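PDB 4ZAS: CalS13 from Micromonospora echinospora, which probably transfers an amino group to a keto sugar nucleotide, using pyridoxal 5'-phosphate as cofactor, as a sugar aminotransferase of the DegT/DnrJ/EryC1 family. Local coordinates for residues A[106-111]-A[127-132]; A[155-160]-A[187-192]. All blocks are in the same frame, centred on the assembly; numbering follows the deposited sequence.

Contact 1: residues A[106-111]-A[127-132]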
loop_
_atom_site.group_PDB
_atom_site.type_symbol
_atom_site.label_atom_id
_atom_site.label_comp_id
_atom_site.label_asym_id
_atom_site.label_seq_id
_atom_site.Cartn_x
_atom_site.Cartn_y
_atom_site.Cartn_z
ATOM N N PRO A 106 23.632 8.125 -3.044
ATOM C CA PRO A 106 24.320 9.363 -2.652
ATOM C C PRO A 106 23.370 10.459 -2.122
ATOM O O PRO A 106 23.793 11.349 -1.377
ATOM C CB PRO A 106 24.985 9.814 -3.957
ATOM C CG PRO A 106 24.122 9.237 -5.053
ATOM C CD PRO A 106 23.488 7.988 -4.507
ATOM N N GLY A 107 22.100 10.370 -2.519
ATOM C CA GLY A 107 21.055 11.343 -2.227
ATOM C C GLY A 107 20.493 11.579 -0.827
ATOM O O GLY A 107 20.334 10.637 -0.039
ATOM N N GLU A 108 20.183 12.841 -0.519
ATOM C CA GLU A 108 19.585 13.203 0.767
ATOM C C GLU A 108 18.237 13.904 0.648
ATOM O O GLU A 108 17.909 14.494 -0.378
ATOM C CB GLU A 108 20.515 14.099 1.555
ATOM C CG GLU A 108 21.835 13.473 1.875
ATOM C CD GLU A 108 22.802 14.473 2.436
ATOM O OE1 GLU A 108 22.437 15.672 2.482
ATOM O OE2 GLU A 108 23.903 14.051 2.849
ATOM N N VAL A 109 17.458 13.822 1.721
ATOM C CA VAL A 109 16.197 14.544 1.839
ATOM C C VAL A 109 16.180 15.303 3.154
ATOM O O VAL A 109 16.395 14.721 4.226
ATOM C CB VAL A 109 14.985 13.592 1.748
ATOM C CG1 VAL A 109 13.674 14.371 1.933
ATOM C CG2 VAL A 109 14.988 12.842 0.415
ATOM N N LEU A 110 15.954 16.609 3.056
ATOM C CA LEU A 110 15.821 17.471 4.218
ATOM C C LEU A 110 14.366 17.455 4.649
ATOM O O LEU A 110 13.464 17.682 3.833
ATOM C CB LEU A 110 16.283 18.890 3.887
ATOM C CG LEU A 110 17.784 19.017 3.648
ATOM C CD1 LEU A 110 18.120 20.325 2.979
ATOM C CD2 LEU A 110 18.576 18.841 4.936
ATOM N N THR A 111 14.125 17.158 5.916
ATOM C CA THR A 111 12.756 16.983 6.396
ATOM C C THR A 111 12.628 17.330 7.868
ATOM O O THR A 111 13.634 17.495 8.567
ATOM C CB THR A 111 12.286 15.538 6.209
ATOM O OG1 THR A 111 10.974 15.391 6.760
ATOM C CG2 THR A 111 13.212 14.594 6.945
ATOM N N GLY A 127 15.583 4.675 -0.589
ATOM C CA GLY A 127 17.034 4.572 -0.576
ATOM C C GLY A 127 17.796 5.880 -0.460
ATOM O O GLY A 127 18.971 5.956 -0.792
ATOM N N LEU A 128 17.133 6.910 0.049
ATOM C CA LEU A 128 17.765 8.203 0.264
ATOM C C LEU A 128 18.104 8.398 1.744
ATOM O O LEU A 128 17.510 7.760 2.607
ATOM C CB LEU A 128 16.851 9.330 -0.228
ATOM C CG LEU A 128 16.543 9.332 -1.729
ATOM C CD1 LEU A 128 15.374 10.243 -2.034
ATOM C CD2 LEU A 128 17.768 9.730 -2.554
ATOM N N ARG A 129 19.080 9.261 2.018
ATOM C CA ARG A 129 19.469 9.641 3.381
ATOM C C ARG A 129 18.540 10.721 3.946
ATOM O O ARG A 129 18.129 11.638 3.225
ATOM C CB ARG A 129 20.897 10.186 3.403
ATOM C CG ARG A 129 21.984 9.167 3.191
ATOM C CD ARG A 129 23.338 9.868 3.014
ATOM N NE ARG A 129 24.437 8.919 2.832
ATOM C CZ ARG A 129 24.708 8.302 1.682
ATOM N NH1 ARG A 129 23.967 8.536 0.602
ATOM N NH2 ARG A 129 25.725 7.451 1.605
ATOM N N ILE A 130 18.219 10.614 5.231
ATOM C CA ILE A 130 17.519 11.668 5.962
ATOM C C ILE A 130 18.500 12.692 6.574
ATOM O O ILE A 130 19.469 12.292 7.222
ATOM C CB ILE A 130 16.647 11.065 7.072
ATOM C CG1 ILE A 130 15.412 10.392 6.478
ATOM C CG2 ILE A 130 16.247 12.131 8.083
ATOM C CD1 ILE A 130 14.504 9.767 7.518
ATOM N N ARG A 131 18.285 13.988 6.325
ATOM C CA ARG A 131 18.919 15.037 7.134
ATOM C C ARG A 131 17.836 15.898 7.799
ATOM O O ARG A 131 16.892 16.362 7.149
ATOM C CB ARG A 131 19.892 15.900 6.333
ATOM C CG ARG A 131 21.242 15.244 6.100
ATOM C CD ARG A 131 22.248 16.194 5.457
ATOM N NE ARG A 131 22.496 17.414 6.222
ATOM C CZ ARG A 131 22.995 18.530 5.693
ATOM N NH1 ARG A 131 23.276 18.587 4.395
ATOM N NH2 ARG A 131 23.194 19.597 6.457
ATOM N N TRP A 132 17.929 16.031 9.117
ATOM C CA TRP A 132 16.890 16.719 9.866
ATOM C C TRP A 132 17.044 18.220 9.808
ATOM O O TRP A 132 18.133 18.773 9.992
ATOM C CB TRP A 132 16.884 16.269 11.316
ATOM C CG TRP A 132 16.604 14.779 11.520
ATOM C CD1 TRP A 132 17.425 13.865 12.127
ATOM C CD2 TRP A 132 15.420 14.056 11.133
ATOM N NE1 TRP A 132 16.834 12.632 12.135
ATOM C CE2 TRP A 132 15.598 12.718 11.548
ATOM C CE3 TRP A 132 14.223 14.416 10.503
ATOM C CZ2 TRP A 132 14.630 11.732 11.340
ATOM C CZ3 TRP A 132 13.251 13.433 10.299
ATOM C CH2 TRP A 132 13.470 12.104 10.706
#

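Contact 2: residues A[155-160]-A[187-192]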
loop_
_atom_site.group_PDB
_atom_site.type_symbol
_atom_site.label_atom_id
_atom_site.label_comp_id
_atom_site.label_asym_id
_atom_site.label_seq_id
_atom_site.Cartn_x
_atom_site.Cartn_y
_atom_site.Cartn_z
ATOM N N THR A 155 21.102 17.459 -1.734
ATOM C CA THR A 155 19.672 17.467 -1.464
ATOM C C THR A 155 18.880 17.082 -2.704
ATOM O O THR A 155 18.847 17.850 -3.665
ATOM C CB THR A 155 19.204 18.846 -0.998
ATOM O OG1 THR A 155 20.036 19.301 0.084
ATOM C CG2 THR A 155 17.742 18.796 -0.560
ATOM N N ARG A 156 18.242 15.914 -2.703
ATOM C CA ARG A 156 17.423 15.527 -3.847
ATOM C C ARG A 156 16.028 16.068 -3.670
ATOM O O ARG A 156 15.335 16.390 -4.639
ATOM C CB ARG A 156 17.365 14.011 -4.006
ATOM C CG ARG A 156 18.713 13.400 -4.208
ATOM C CD ARG A 156 19.261 13.690 -5.595
ATOM N NE ARG A 156 20.637 13.221 -5.690
ATOM C CZ ARG A 156 21.698 13.991 -5.457
ATOM N NH1 ARG A 156 21.534 15.277 -5.166
ATOM N NH2 ARG A 156 22.925 13.489 -5.540
ATOM N N ALA A 157 15.613 16.177 -2.418
ATOM C CA ALA A 157 14.259 16.622 -2.122
ATOM C C ALA A 157 14.161 17.268 -0.740
ATOM O O ALA A 157 14.996 17.027 0.144
ATOM C CB ALA A 157 13.274 15.445 -2.242
ATOM N N ILE A 158 13.142 18.110 -0.581
ATOM C CA ILE A 158 12.815 18.760 0.682
ATOM C C ILE A 158 11.382 18.431 1.045
ATOM O O ILE A 158 10.472 18.606 0.219
ATOM C CB ILE A 158 13.016 20.291 0.585
ATOM C CG1 ILE A 158 14.478 20.630 0.321
ATOM C CG2 ILE A 158 12.532 20.988 1.845
ATOM C CD1 ILE A 158 14.683 22.027 -0.265
ATOM N N VAL A 159 11.169 17.933 2.257
ATOM C CA VAL A 159 9.802 17.641 2.711
ATOM C C VAL A 159 9.381 18.552 3.873
ATOM O O VAL A 159 9.982 18.503 4.946
ATOM C CB VAL A 159 9.644 16.160 3.150
ATOM C CG1 VAL A 159 8.228 15.913 3.638
ATOM C CG2 VAL A 159 9.970 15.203 2.017
ATOM N N VAL A 160 8.338 19.352 3.669
ATOM C CA VAL A 160 7.742 20.136 4.751
ATOM C C VAL A 160 6.371 19.564 5.145
ATOM O O VAL A 160 5.593 19.106 4.295
ATOM C CB VAL A 160 7.574 21.619 4.373
ATOM C CG1 VAL A 160 8.920 22.264 4.028
ATOM C CG2 VAL A 160 6.588 21.740 3.229
ATOM N N ARG A 187 17.082 21.894 -9.519
ATOM C CA ARG A 187 16.402 22.238 -8.281
ATOM C C ARG A 187 15.911 20.973 -7.565
ATOM O O ARG A 187 15.322 20.106 -8.187
ATOM C CB ARG A 187 15.227 23.173 -8.589
ATOM C CG ARG A 187 14.641 23.923 -7.406
ATOM C CD ARG A 187 13.576 24.861 -7.922
ATOM N NE ARG A 187 12.918 25.651 -6.883
ATOM C CZ ARG A 187 11.915 25.215 -6.130
ATOM N NH1 ARG A 187 11.375 26.018 -5.221
ATOM N NH2 ARG A 187 11.448 23.979 -6.282
ATOM N N PRO A 188 16.174 20.856 -6.257
ATOM C CA PRO A 188 15.646 19.692 -5.554
ATOM C C PRO A 188 14.141 19.665 -5.588
ATOM O O PRO A 188 13.505 20.706 -5.788
ATOM C CB PRO A 188 16.138 19.887 -4.121
ATOM C CG PRO A 188 16.350 21.347 -4.002
ATOM C CD PRO A 188 16.876 21.770 -5.346
ATOM N N LEU A 189 13.590 18.468 -5.422
ATOM C CA LEU A 189 12.147 18.270 -5.398
ATOM C C LEU A 189 11.554 18.829 -4.107
ATOM O O LEU A 189 12.033 18.516 -3.019
ATOM C CB LEU A 189 11.812 16.782 -5.495
ATOM C CG LEU A 189 10.326 16.453 -5.560
ATOM C CD1 LEU A 189 9.760 16.930 -6.879
ATOM C CD2 LEU A 189 10.064 14.971 -5.354
ATOM N N VAL A 190 10.519 19.655 -4.218
ATOM C CA VAL A 190 9.837 20.162 -3.029
ATOM C C VAL A 190 8.503 19.441 -2.819
ATOM O O VAL A 190 7.583 19.581 -3.636
ATOM C CB VAL A 190 9.648 21.679 -3.131
ATOM C CG1 VAL A 190 8.959 22.204 -1.908
ATOM C CG2 VAL A 190 10.994 22.355 -3.331
ATOM N N VAL A 191 8.399 18.704 -1.710
ATOM C CA VAL A 191 7.205 17.913 -1.379
ATOM C C VAL A 191 6.519 18.436 -0.121
ATOM O O VAL A 191 7.147 18.475 0.949
ATOM C CB VAL A 191 7.567 16.421 -1.142
ATOM C CG1 VAL A 191 6.310 15.643 -0.819
ATOM C CG2 VAL A 191 8.256 15.835 -2.341
ATOM N N GLU A 192 5.243 18.808 -0.230
ATOM C CA GLU A 192 4.433 19.207 0.937
ATOM C C GLU A 192 3.588 18.071 1.503
ATOM O O GLU A 192 2.682 17.591 0.829
ATOM C CB GLU A 192 3.481 20.349 0.574
ATOM C CG GLU A 192 4.140 21.643 0.135
ATOM C CD GLU A 192 3.119 22.689 -0.285
ATOM O OE1 GLU A 192 2.048 22.761 0.336
ATOM O OE2 GLU A 192 3.375 23.427 -1.256
#

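Contact 1: residues A[106-111]-A[127-132]
T111 and W132 mark the tightly packed end of this parallel strand pair. T111 CG2 lies 3.5 Å from W132 CZ3, and I130 CG2 sits over the centre of one face of the indole. V109 and L128 extend the apolar face, with CG2 of V109 3.6 Å from CD1 of L128. I123 of helix 121-125 covers V109, T111 and I130, and this helix links the two strands in a beta-alpha-beta unit. Four backbone hydrogen bonds join the strands; the shortest runs from V109 N to R129 O at 2.7 Å.

On the other face, E108, R129 and R131 form the solvent side, while L110 is buried against helix 144-150. L110 CD2 packs 3.5 Å from R131 CB and lies over one face of the guanidinium. A bend at chi3 (58°) shapes the end of the R131 chain, whose guanidinium has its edge toward E108 OE1. The salt bridge from OE1 of E108 to NH1 of R131 is 3.6 Å long, with the two planes 82° apart. A glutamine in place of E108 would probably leave the R131 guanidinium without this opposite charge. The long salt bridge between these partly exposed side chains probably adds only a modest attraction, while backbone bonds and apolar contacts hold the strands together.

Contact 2: residues A[155-160]-A[187-192]
L189 O takes the shortest polar bond, from I158 N at 2.7 Å. The same oxygen also receives a CA-H...O contact from A157, its CA 3.1 Å away. At the start of the pair, L189 N reaches R156 O at 2.8 Å. V191 N then bonds to I158 O, and V160 N to V191 O, in the regular parallel pattern.

These strands, with helix 170-180 between them, form a beta-alpha-beta unit in the mixed seven-stranded sheet of the large domain of a fold-type I aminotransferase. On one face A157 CB meets L189 CB at 3.8 Å. V159 CG2 lies 4.2 Å from V191 CB, the two side chains running side by side. L90 and A93 of helix 82-94 cover A157 here.

The other face rests on helix 170-180. I158 lies alongside P188, its CD1 4.1 Å from the ring CG. With CG1 of V160 anti to its carbonyl carbon (chi1 -60°), CG2 is left between the backbone N and that carbon, where it meets E192 CG at 3.9 Å. The buried carboxylate of E192 is held by H162 NE2 at OE1 and N212 ND2 at OE2.

Contacts 1 and 2 are neighbouring strand pairs of one sheet, with centres about 10 Å apart. They follow in series along the chain. Strands 108-111 and 155-161 lie next to each other and join them. Probable hydrogen bonds run from R156 N to E108 O at 2.7 Å and from V159 N to L110 O at 2.8 Å. V109 CG1 also packs 3.5 Å from A157 O. Contact 1 includes 129-132, one of the two edge strands of the sheet within this chain, whereas contact 2 is deeper in the sheet. Neither contact forms part of the sugar-nucleotide pocket. The side chains of T111 and V159 are about 14 Å and 13 Å from the bound dTDP-4-keto-6-deoxyglucose, respectively.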